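Local coordinates for protein ATP-dependent RNA helicase HrpB (Escherichia coli, PDB 6EUD) that hydrolyses ATP to ADP and phosphate as a DExH-box RNA helicase that binds single-stranded RNA, at residues A[417-420]-A[426-429]; A[421-426]-A[444-449]; A[428-433]-A[492-497]; A[434-439]-A[477-482]. All coordinates share one frame; numbering follows the deposited sequence. Where two conformers were deposited one is given.

Overall arrangement
All four contacts lie in the helical bundle formed by helices 409-417, 421-429, 433-447, 466-479 and 491-498, on one side of the chain's centre, with their own centres about 8 to 13 Å apart. Helix 421-429 serves contacts 1, 2 and 3, and helix 433-447 serves contacts 2 and 4. Along the chain contact 1 comes first, contact 2 opens between its two segments and shares Met426 with it, and contact 4 is nested inside the loop closed by contact 3. The bundle precedes the sheet that starts at strand 503-506, consistent with the helical domain that stands before the OB fold in DEAH/RHA helicases, and it lies away from the nucleotide-binding motifs.

Contact 1: residues A[417-420]-A[426-429]; sequences LGND and MLVS
Leu417 pushes one methyl, CD1, against the flank of Leu427, and this is the tight part of the contact. CD1 of Leu417 lies 3.7 Å from CB of Leu427 and just as close to that residue's own CD1, the two side chains crossing obliquely. With CG turned beside its backbone N (chi1 -64°), Leu417 directs CD1 to helix 421-429, while the side chain also touches Leu479 and Arg478 of helix 466-479. Asn419 comes to the same CD1 methyl of Leu427 from a second direction, its side chain crossing the leucine at about a right angle, and Leu475 touches both. The packing is looser at Val428: its CG2 stands 4.1 Å from Leu417 CD1, and the residue, partly exposed, also touches Lys413 and Met414. Next along the chain, Ser429, likewise partly exposed, donates from OG to Met426 O at 2.8 Å, with a C=O...O angle of 120° and tilted out of the carbonyl plane, so Met426 O is gripped by a side chain as well as by the weak backbone bond from Ser429 N. Helix 409-417 stops at Gly418, whose phi is positive, and Asp420 OD2 caps Leu423 N at the start of the next helix. Two helices joined by a three-residue turn, with leucines packed across it, are characteristic of a helical bundle.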
loop_
_atom_site.group_PDB
_atom_site.type_symbol
_atom_site.label_atom_id
_atom_site.label_comp_id
_atom_site.label_asym_id
_atom_site.label_seq_id
_atom_site.Cartn_x
_atom_site.Cartn_y
_atom_site.Cartn_z
ATOM N N LEU A 417 -19.996 10.238 -8.642
ATOM C CA LEU A 417 -20.745 9.295 -7.812
ATOM C C LEU A 417 -20.180 9.204 -6.402
ATOM O O LEU A 417 -20.922 8.998 -5.440
ATOM C CB LEU A 417 -20.765 7.896 -8.433
ATOM C CG LEU A 417 -21.450 7.701 -9.774
ATOM C CD1 LEU A 417 -21.481 6.229 -10.078
ATOM C CD2 LEU A 417 -22.850 8.283 -9.772
ATOM N N GLY A 418 -18.863 9.337 -6.281
ATOM C CA GLY A 418 -18.213 9.392 -4.978
ATOM C C GLY A 418 -18.052 8.023 -4.364
ATOM O O GLY A 418 -17.613 7.865 -3.244
ATOM N N ASN A 419 -18.415 7.030 -5.150
ATOM C CA ASN A 419 -18.493 5.643 -4.759
ATOM C C ASN A 419 -17.129 4.967 -4.697
ATOM O O ASN A 419 -16.130 5.554 -5.142
ATOM C CB ASN A 419 -19.377 4.913 -5.787
ATOM C CG ASN A 419 -20.340 4.020 -5.145
ATOM O OD1 ASN A 419 -20.700 4.243 -3.996
ATOM N ND2 ASN A 419 -20.748 2.972 -5.840
ATOM N N ASP A 420 -17.077 3.721 -4.218
ATOM C CA ASP A 420 -15.887 2.926 -4.480
ATOM C C ASP A 420 -15.687 2.878 -5.995
ATOM O O ASP A 420 -16.633 2.566 -6.719
ATOM C CB ASP A 420 -15.983 1.508 -3.936
ATOM C CG ASP A 420 -14.902 0.602 -4.530
ATOM O OD1 ASP A 420 -13.769 0.562 -4.005
ATOM O OD2 ASP A 420 -15.173 -0.049 -5.551
ATOM N N MET A 426 -18.662 0.508 -12.671
ATOM C CA MET A 426 -19.752 -0.356 -13.083
ATOM C C MET A 426 -21.006 0.461 -13.416
ATOM O O MET A 426 -21.610 0.283 -14.467
ATOM C CB MET A 426 -20.042 -1.380 -11.990
ATOM C CG MET A 426 -21.072 -2.443 -12.347
ATOM S SD MET A 426 -21.170 -3.646 -10.988
ATOM C CE MET A 426 -21.621 -2.537 -9.646
ATOM N N LEU A 427 -21.371 1.373 -12.527
ATOM C CA LEU A 427 -22.551 2.192 -12.707
ATOM C C LEU A 427 -22.488 3.031 -13.985
ATOM O O LEU A 427 -23.446 3.066 -14.761
ATOM C CB LEU A 427 -22.745 3.093 -11.488
ATOM C CG LEU A 427 -23.361 2.349 -10.306
ATOM C CD1 LEU A 427 -23.114 3.100 -9.001
ATOM C CD2 LEU A 427 -24.854 2.133 -10.547
ATOM N N VAL A 428 -21.342 3.680 -14.191
ATOM C CA VAL A 428 -21.120 4.594 -15.304
ATOM C C VAL A 428 -21.023 3.829 -16.633
ATOM O O VAL A 428 -21.273 4.376 -17.691
ATOM C CB VAL A 428 -19.831 5.468 -15.030
ATOM C CG1 VAL A 428 -19.399 6.267 -16.227
ATOM C CG2 VAL A 428 -20.077 6.436 -13.891
ATOM N N SER A 429 -20.694 2.547 -16.578
ATOM C CA SER A 429 -20.601 1.737 -17.798
ATOM C C SER A 429 -21.976 1.209 -18.271
ATOM O O SER A 429 -22.095 0.668 -19.374
ATOM C CB SER A 429 -19.633 0.559 -17.586
ATOM O OG SER A 429 -20.204 -0.462 -16.772
#

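Contact 2: residues A[421-426]-A[444-449]; sequences PRLAAM and AILEEP
Leu423 faces helix 433-447 and forks over it, one methyl to Leu446 and one to Glu447. Its CB leaves the backbone toward that helix but touches nothing across the gap, and CG, set beside the backbone N (chi1 -63°), is likewise only a spacer. The branches make the contact. CD1, which continues the chain away from CA, rests 3.6 Å from Glu447 CG, and the carboxylate oxygen OE2 of Glu447 lies 4.0 Å from the same CD1. CD2 meets the other neighbour, 3.7 Å from Leu446 CD1, and is also 4.0 Å from Leu446 CB. This is a joint between two helices of the bundle, 421-429 and 433-447, consecutive in the chain and linked by a loop; Leu423 and Leu446 are the nearest residues here, their CA atoms 8.3 Å apart, and Phe499 packs on both. Cut back to an alanine, Leu423 would lose both methyls, which would probably strip Leu446 and the CG of Glu447 of this apolar neighbour and open a gap between the helices. Glu447 is used in two ways: its aliphatic part lies against the leucine, while its carboxylate, at the end of an extended chain, goes on to a salt bridge from OE1 to Arg471 NE. Beyond Glu447 the helix ends: Glu448 leaves helical angles, though its N still bonds Ala444 O at 3.1 Å, and its carbonyl is held by Trp468 NE1.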
loop_
_atom_site.group_PDB
_atom_site.type_symbol
_atom_site.label_atom_id
_atom_site.label_comp_id
_atom_site.label_asym_id
_atom_site.label_seq_id
_atom_site.Cartn_x
_atom_site.Cartn_y
_atom_site.Cartn_z
ATOM N N PRO A 421 -14.456 3.174 -6.473
ATOM C CA PRO A 421 -14.167 3.316 -7.913
ATOM C C PRO A 421 -14.590 2.132 -8.782
ATOM O O PRO A 421 -15.143 2.370 -9.846
ATOM C CB PRO A 421 -12.650 3.484 -7.948
ATOM C CG PRO A 421 -12.354 4.179 -6.649
ATOM C CD PRO A 421 -13.302 3.567 -5.646
ATOM N N ARG A 422 -14.344 0.901 -8.349
ATOM C CA ARG A 422 -14.805 -0.265 -9.097
ATOM C C ARG A 422 -16.339 -0.230 -9.232
ATOM O O ARG A 422 -16.877 -0.444 -10.305
ATOM C CB ARG A 422 -14.330 -1.565 -8.421
ATOM C CG ARG A 422 -12.793 -1.721 -8.388
ATOM C CD ARG A 422 -12.297 -2.939 -7.546
ATOM N NE ARG A 422 -11.858 -4.010 -8.418
ATOM C CZ ARG A 422 -10.627 -4.485 -8.504
ATOM N NH1 ARG A 422 -9.659 -4.038 -7.724
ATOM N NH2 ARG A 422 -10.378 -5.446 -9.366
ATOM N N LEU A 423 -17.042 0.078 -8.153
ATOM C CA LEU A 423 -18.495 0.136 -8.207
ATOM C C LEU A 423 -18.995 1.339 -9.038
ATOM O O LEU A 423 -19.975 1.235 -9.780
ATOM C CB LEU A 423 -19.069 0.188 -6.789
ATOM C CG LEU A 423 -18.797 -1.029 -5.871
ATOM C CD1 LEU A 423 -19.612 -0.947 -4.564
ATOM C CD2 LEU A 423 -19.026 -2.377 -6.585
ATOM N N ALA A 424 -18.313 2.472 -8.914
ATOM C CA ALA A 424 -18.635 3.662 -9.696
ATOM C C ALA A 424 -18.454 3.391 -11.185
ATOM O O ALA A 424 -19.276 3.815 -11.993
ATOM C CB ALA A 424 -17.768 4.841 -9.271
ATOM N N ALA A 425 -17.365 2.696 -11.526
ATOM C CA ALA A 425 -17.055 2.308 -12.894
ATOM C C ALA A 425 -18.185 1.452 -13.472
ATOM O O ALA A 425 -18.625 1.651 -14.611
ATOM C CB ALA A 425 -15.731 1.548 -12.940
ATOM N N MET A 426 -18.662 0.508 -12.671
ATOM C CA MET A 426 -19.752 -0.356 -13.083
ATOM C C MET A 426 -21.006 0.461 -13.416
ATOM O O MET A 426 -21.610 0.283 -14.467
ATOM C CB MET A 426 -20.042 -1.380 -11.990
ATOM C CG MET A 426 -21.072 -2.443 -12.347
ATOM S SD MET A 426 -21.170 -3.646 -10.988
ATOM C CE MET A 426 -21.621 -2.537 -9.646
ATOM N N ALA A 444 -25.119 -1.738 -4.265
ATOM C CA ALA A 444 -25.590 -1.615 -2.898
ATOM C C ALA A 444 -25.280 -2.918 -2.145
ATOM O O ALA A 444 -24.875 -2.899 -0.985
ATOM C CB ALA A 444 -27.080 -1.282 -2.862
ATOM N N ILE A 445 -25.427 -4.045 -2.830
ATOM C CA ILE A 445 -25.066 -5.337 -2.261
ATOM C C ILE A 445 -23.582 -5.441 -1.897
ATOM O O ILE A 445 -23.242 -5.808 -0.772
ATOM C CB ILE A 445 -25.412 -6.481 -3.228
ATOM C CG1 ILE A 445 -26.921 -6.531 -3.427
ATOM C CG2 ILE A 445 -24.894 -7.815 -2.675
ATOM C CD1 ILE A 445 -27.354 -7.541 -4.433
ATOM N N LEU A 446 -22.694 -5.139 -2.844
ATOM C CA LEU A 446 -21.249 -5.247 -2.583
ATOM C C LEU A 446 -20.756 -4.292 -1.473
ATOM O O LEU A 446 -19.793 -4.597 -0.777
ATOM C CB LEU A 446 -20.470 -5.027 -3.892
ATOM C CG LEU A 446 -20.724 -6.152 -4.905
ATOM C CD1 LEU A 446 -20.060 -5.916 -6.268
ATOM C CD2 LEU A 446 -20.262 -7.485 -4.331
ATOM N N GLU A 447 -21.431 -3.154 -1.295
ATOM C CA GLU A 447 -21.156 -2.225 -0.185
ATOM C C GLU A 447 -21.608 -2.742 1.192
ATOM O O GLU A 447 -21.006 -2.421 2.217
ATOM C CB GLU A 447 -21.842 -0.874 -0.443
ATOM C CG GLU A 447 -21.173 -0.020 -1.478
ATOM C CD GLU A 447 -21.897 1.304 -1.748
ATOM O OE1 GLU A 447 -22.965 1.610 -1.137
ATOM O OE2 GLU A 447 -21.368 2.056 -2.591
ATOM N N GLU A 448 -22.712 -3.486 1.209
ATOM C CA GLU A 448 -23.279 -4.029 2.443
ATOM C C GLU A 448 -23.717 -5.454 2.182
ATOM O O GLU A 448 -24.909 -5.718 2.022
ATOM C CB GLU A 448 -24.454 -3.184 2.936
ATOM C CG GLU A 448 -24.440 -2.974 4.434
ATOM C CD GLU A 448 -23.285 -2.094 4.881
ATOM O OE1 GLU A 448 -23.102 -1.010 4.286
ATOM O OE2 GLU A 448 -22.549 -2.497 5.812
ATOM N N PRO A 449 -22.738 -6.373 2.102
ATOM C CA PRO A 449 -22.952 -7.783 1.741
ATOM C C PRO A 449 -23.931 -8.472 2.685
ATOM O O PRO A 449 -24.009 -8.090 3.849
ATOM C CB PRO A 449 -21.542 -8.402 1.872
ATOM C CG PRO A 449 -20.598 -7.236 1.765
ATOM C CD PRO A 449 -21.321 -6.087 2.404
#

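Contact 3: residues A[428-433]-A[492-497]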
loop_
_atom_site.group_PDB
_atom_site.type_symbol
_atom_site.label_atom_id
_atom_site.label_comp_id
_atom_site.label_asym_id
_atom_site.label_seq_id
_atom_site.Cartn_x
_atom_site.Cartn_y
_atom_site.Cartn_z
ATOM N N VAL A 428 -21.342 3.680 -14.191
ATOM C CA VAL A 428 -21.120 4.594 -15.304
ATOM C C VAL A 428 -21.023 3.829 -16.633
ATOM O O VAL A 428 -21.273 4.376 -17.691
ATOM C CB VAL A 428 -19.831 5.468 -15.030
ATOM C CG1 VAL A 428 -19.399 6.267 -16.227
ATOM C CG2 VAL A 428 -20.077 6.436 -13.891
ATOM N N SER A 429 -20.694 2.547 -16.578
ATOM C CA SER A 429 -20.601 1.737 -17.798
ATOM C C SER A 429 -21.976 1.209 -18.271
ATOM O O SER A 429 -22.095 0.668 -19.374
ATOM C CB SER A 429 -19.633 0.559 -17.586
ATOM O OG SER A 429 -20.204 -0.462 -16.772
ATOM N N ALA A 430 -23.000 1.353 -17.437
ATOM C CA ALA A 430 -24.352 0.991 -17.837
ATOM C C ALA A 430 -24.762 1.789 -19.084
ATOM O O ALA A 430 -24.620 3.009 -19.119
ATOM C CB ALA A 430 -25.329 1.230 -16.689
ATOM N N LYS A 431 -25.257 1.097 -20.109
ATOM C CA LYS A 431 -25.562 1.733 -21.401
ATOM C C LYS A 431 -27.003 2.217 -21.491
ATOM O O LYS A 431 -27.331 3.012 -22.353
ATOM C CB LYS A 431 -25.286 0.772 -22.557
ATOM C CG LYS A 431 -23.814 0.513 -22.827
ATOM C CD LYS A 431 -23.136 1.764 -23.339
ATOM C CE LYS A 431 -21.677 1.517 -23.707
ATOM N NZ LYS A 431 -21.034 2.728 -24.308
ATOM N N ASN A 432 -27.859 1.728 -20.602
ATOM C CA ASN A 432 -29.237 2.198 -20.515
ATOM C C ASN A 432 -29.736 2.123 -19.068
ATOM O O ASN A 432 -29.030 1.644 -18.169
ATOM C CB ASN A 432 -30.155 1.374 -21.415
ATOM C CG ASN A 432 -30.054 -0.089 -21.116
ATOM O OD1 ASN A 432 -30.427 -0.527 -20.028
ATOM N ND2 ASN A 432 -29.533 -0.861 -22.068
ATOM N N ASP A 433 -30.967 2.571 -18.862
ATOM C CA ASP A 433 -31.503 2.712 -17.528
ATOM C C ASP A 433 -31.791 1.368 -16.857
ATOM O O ASP A 433 -31.818 1.285 -15.638
ATOM C CB ASP A 433 -32.751 3.593 -17.571
ATOM C CG ASP A 433 -32.450 4.999 -18.098
ATOM O OD1 ASP A 433 -31.246 5.346 -18.218
ATOM O OD2 ASP A 433 -33.406 5.763 -18.386
ATOM N N ALA A 492 -23.700 -9.911 -15.448
ATOM C CA ALA A 492 -22.371 -10.413 -15.828
ATOM C C ALA A 492 -21.530 -9.407 -16.630
ATOM O O ALA A 492 -20.390 -9.181 -16.281
ATOM C CB ALA A 492 -22.483 -11.734 -16.598
ATOM N N PRO A 493 -22.072 -8.802 -17.699
ATOM C CA PRO A 493 -21.182 -7.852 -18.387
ATOM C C PRO A 493 -20.834 -6.595 -17.561
ATOM O O PRO A 493 -19.717 -6.092 -17.681
ATOM C CB PRO A 493 -21.963 -7.489 -19.647
ATOM C CG PRO A 493 -23.395 -7.792 -19.309
ATOM C CD PRO A 493 -23.371 -8.952 -18.380
ATOM N N LEU A 494 -21.746 -6.120 -16.719
ATOM C CA LEU A 494 -21.436 -5.024 -15.788
ATOM C C LEU A 494 -20.310 -5.381 -14.811
ATOM O O LEU A 494 -19.388 -4.594 -14.574
ATOM C CB LEU A 494 -22.691 -4.641 -15.007
ATOM C CG LEU A 494 -23.795 -3.994 -15.847
ATOM C CD1 LEU A 494 -25.082 -4.015 -15.067
ATOM C CD2 LEU A 494 -23.417 -2.571 -16.207
ATOM N N LEU A 495 -20.393 -6.573 -14.241
ATOM C CA LEU A 495 -19.353 -7.066 -13.364
ATOM C C LEU A 495 -18.027 -7.260 -14.085
ATOM O O LEU A 495 -16.969 -6.889 -13.570
ATOM C CB LEU A 495 -19.762 -8.394 -12.742
ATOM C CG LEU A 495 -20.555 -8.437 -11.449
ATOM C CD1 LEU A 495 -20.468 -9.862 -10.890
ATOM C CD2 LEU A 495 -20.059 -7.411 -10.435
ATOM N N ALA A 496 -18.101 -7.874 -15.263
ATOM C CA ALA A 496 -16.931 -8.157 -16.092
ATOM C C ALA A 496 -16.036 -6.932 -16.264
ATOM O O ALA A 496 -14.821 -7.055 -16.215
ATOM C CB ALA A 496 -17.362 -8.684 -17.467
ATOM N N GLY A 497 -16.636 -5.758 -16.450
ATOM C CA GLY A 497 -15.873 -4.538 -16.628
ATOM C C GLY A 497 -15.109 -4.127 -15.378
ATOM O O GLY A 497 -13.901 -3.878 -15.431
HETATM O O HOH W 1 -18.442 -2.433 -16.047
#
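The two backbones come nearest at Ala430 and Leu494, whose CA atoms are 7.0 Å apart. There helix 421-429 has ended and the chain turns extended at Ala430 (psi 129°), while residues 492-497 stay helical throughout. Leu494 crosses the gap with a single methyl: CD2 lies 4.0 Å from Ala430 CA and somewhat farther from that residue's CB. The same methyl is 3.9 Å from Ser429 OG, a plain contact of a carbon with a hydroxyl. Leu494 also touches Thr438 and Ala439 of helix 433-447, which Ala430 reaches as well, through Glu435 and Ala436, so the joint sits where three helices of the bundle meet. Ser429 OG stands between its backbone N and carbonyl carbon (chi1 74°) and, having given its own proton to Met426 O, can only accept from the water beside it. That water donates to Ser429 OG at 2.7 Å and to the backbone O of Leu494 at 2.8 Å. Both of its hydrogens are thus spent on the bridge. The chemistry implies a joint in which one methyl supplies the apolar contact and a single water carries the polar link.

Contact 4: residues A[434-439]-A[477-482]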
loop_
_atom_site.group_PDB
_atom_site.type_symbol
_atom_site.label_atom_id
_atom_site.label_comp_id
_atom_site.label_asym_id
_atom_site.label_seq_id
_atom_site.Cartn_x
_atom_site.Cartn_y
_atom_site.Cartn_z
ATOM N N ASP A 434 -31.953 0.308 -17.640
ATOM C CA ASP A 434 -32.156 -1.023 -17.073
ATOM C C ASP A 434 -30.827 -1.588 -16.575
ATOM O O ASP A 434 -30.745 -2.162 -15.489
ATOM C CB ASP A 434 -32.812 -1.957 -18.107
ATOM C CG ASP A 434 -34.303 -1.620 -18.347
ATOM O OD1 ASP A 434 -34.892 -0.827 -17.580
ATOM O OD2 ASP A 434 -34.903 -2.160 -19.300
ATOM N N GLU A 435 -29.778 -1.403 -17.368
ATOM C CA GLU A 435 -28.425 -1.732 -16.928
ATOM C C GLU A 435 -28.057 -0.869 -15.736
ATOM O O GLU A 435 -27.383 -1.329 -14.817
ATOM C CB GLU A 435 -27.403 -1.540 -18.053
ATOM C CG GLU A 435 -27.446 -2.644 -19.108
ATOM C CD GLU A 435 -26.341 -2.546 -20.153
ATOM O OE1 GLU A 435 -25.491 -1.631 -20.070
ATOM O OE2 GLU A 435 -26.339 -3.390 -21.079
ATOM N N ALA A 436 -28.512 0.381 -15.741
ATOM C CA ALA A 436 -28.232 1.266 -14.615
ATOM C C ALA A 436 -28.824 0.710 -13.311
ATOM O O ALA A 436 -28.092 0.562 -12.318
ATOM C CB ALA A 436 -28.752 2.659 -14.886
ATOM N N ALA A 437 -30.129 0.409 -13.316
ATOM C CA ALA A 437 -30.805 -0.110 -12.126
ATOM C C ALA A 437 -30.162 -1.429 -11.661
ATOM O O ALA A 437 -30.041 -1.689 -10.464
ATOM C CB ALA A 437 -32.289 -0.312 -12.397
ATOM N N THR A 438 -29.742 -2.252 -12.616
ATOM C CA THR A 438 -29.051 -3.491 -12.285
ATOM C C THR A 438 -27.723 -3.195 -11.569
ATOM O O THR A 438 -27.434 -3.766 -10.511
ATOM C CB THR A 438 -28.793 -4.343 -13.547
ATOM O OG1 THR A 438 -30.036 -4.575 -14.234
ATOM C CG2 THR A 438 -28.161 -5.672 -13.167
ATOM N N ALA A 439 -26.928 -2.302 -12.150
ATOM C CA ALA A 439 -25.661 -1.896 -11.551
ATOM C C ALA A 439 -25.839 -1.326 -10.135
ATOM O O ALA A 439 -25.025 -1.589 -9.257
ATOM C CB ALA A 439 -24.940 -0.866 -12.458
ATOM N N LYS A 477 -29.782 8.404 -8.289
ATOM C CA LYS A 477 -29.979 9.852 -8.260
ATOM C C LYS A 477 -28.667 10.535 -8.641
ATOM O O LYS A 477 -28.620 11.368 -9.544
ATOM C CB LYS A 477 -30.461 10.305 -6.894
ATOM C CG LYS A 477 -30.977 11.715 -6.858
ATOM C CD LYS A 477 -31.848 11.932 -5.635
ATOM C CE LYS A 477 -32.463 13.321 -5.620
ATOM N NZ LYS A 477 -31.404 14.354 -5.530
ATOM N N ARG A 478 -27.588 10.140 -7.979
ATOM C CA ARG A 478 -26.272 10.678 -8.293
ATOM C C ARG A 478 -25.914 10.405 -9.755
ATOM O O ARG A 478 -25.340 11.255 -10.435
ATOM C CB ARG A 478 -25.213 10.092 -7.356
ATOM C CG ARG A 478 -25.459 10.412 -5.884
ATOM C CD ARG A 478 -24.308 9.952 -4.997
ATOM N NE ARG A 478 -23.117 10.784 -5.147
ATOM C CZ ARG A 478 -22.727 11.698 -4.265
ATOM N NH1 ARG A 478 -23.433 11.900 -3.162
ATOM N NH2 ARG A 478 -21.628 12.407 -4.482
ATOM N N LEU A 479 -26.276 9.227 -10.247
ATOM C CA LEU A 479 -26.000 8.874 -11.631
ATOM C C LEU A 479 -26.919 9.618 -12.627
ATOM O O LEU A 479 -26.659 9.631 -13.838
ATOM C CB LEU A 479 -26.138 7.371 -11.793
ATOM C CG LEU A 479 -25.650 6.766 -13.097
ATOM C CD1 LEU A 479 -24.140 6.853 -13.188
ATOM C CD2 LEU A 479 -26.152 5.334 -13.196
ATOM N N ASN A 480 -27.973 10.249 -12.098
ATOM C CA ASN A 480 -28.990 10.976 -12.885
ATOM C C ASN A 480 -29.789 10.065 -13.806
ATOM O O ASN A 480 -30.019 10.366 -14.981
ATOM C CB ASN A 480 -28.365 12.100 -13.715
ATOM C CG ASN A 480 -29.314 13.244 -13.915
ATOM O OD1 ASN A 480 -30.073 13.584 -13.009
ATOM N ND2 ASN A 480 -29.287 13.851 -15.096
ATOM N N VAL A 481 -30.210 8.947 -13.246
ATOM C CA VAL A 481 -30.929 7.934 -13.980
ATOM C C VAL A 481 -32.091 7.496 -13.114
ATOM O O VAL A 481 -31.963 7.418 -11.901
ATOM C CB VAL A 481 -30.005 6.751 -14.348
ATOM C CG1 VAL A 481 -30.813 5.579 -14.892
ATOM C CG2 VAL A 481 -28.948 7.217 -15.367
ATOM N N ARG A 482 -33.244 7.276 -13.730
ATOM C CA ARG A 482 -34.426 6.887 -12.976
ATOM C C ARG A 482 -35.388 6.115 -13.857
ATOM O O ARG A 482 -35.522 6.431 -15.034
ATOM C CB ARG A 482 -35.121 8.117 -12.399
ATOM C CG ARG A 482 -36.069 7.817 -11.258
ATOM C CD ARG A 482 -36.656 9.082 -10.677
ATOM N NE ARG A 482 -37.657 9.682 -11.557
ATOM C CZ ARG A 482 -38.207 10.874 -11.353
ATOM N NH1 ARG A 482 -37.843 11.607 -10.302
ATOM N NH2 ARG A 482 -39.116 11.334 -12.192
#
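Ala436 meets Val481 and Leu479 with its one methyl, and the turn of helix before and after it is fixed by other partners. At the start, Asp434 turns its carboxylate to the chain beyond the other segment, OD1 taking a hydrogen bond from Glu485 N. Its carbonyl O looks down the helix and accepts twice, from Thr438 N at 3.0 Å and from Thr438 OG1 at 2.8 Å, the two donors arriving from opposite faces of the carbonyl plane. Glu435 bends back instead, its OE1 receiving Lys431 N ahead of the helix. Then comes Ala436, its CA 7.2 Å from CA of Val481, whose CB touches Val481 CG1 at 3.6 Å and, less closely, Leu479 CD2 at 4.1 Å. Val481 presents CG1 because that methyl lies anti to its backbone N (chi1 170°). Between these two partners Asn480 takes a positive phi (64°) and closes helix 466-479 in a Schellman motif, which brings the valine round to the same alanine methyl as the leucine. Farther on, Thr438 OG1, the donor to Asp434 O, also accepts from Asp487 N. Ala439 follows, on Leu427. The contact is therefore apolar, while the polar bonds are made to other parts of the chain; the small alanine methyl is consistent with the close approach of the backbones, held by apolar contact rather than by directed bonds.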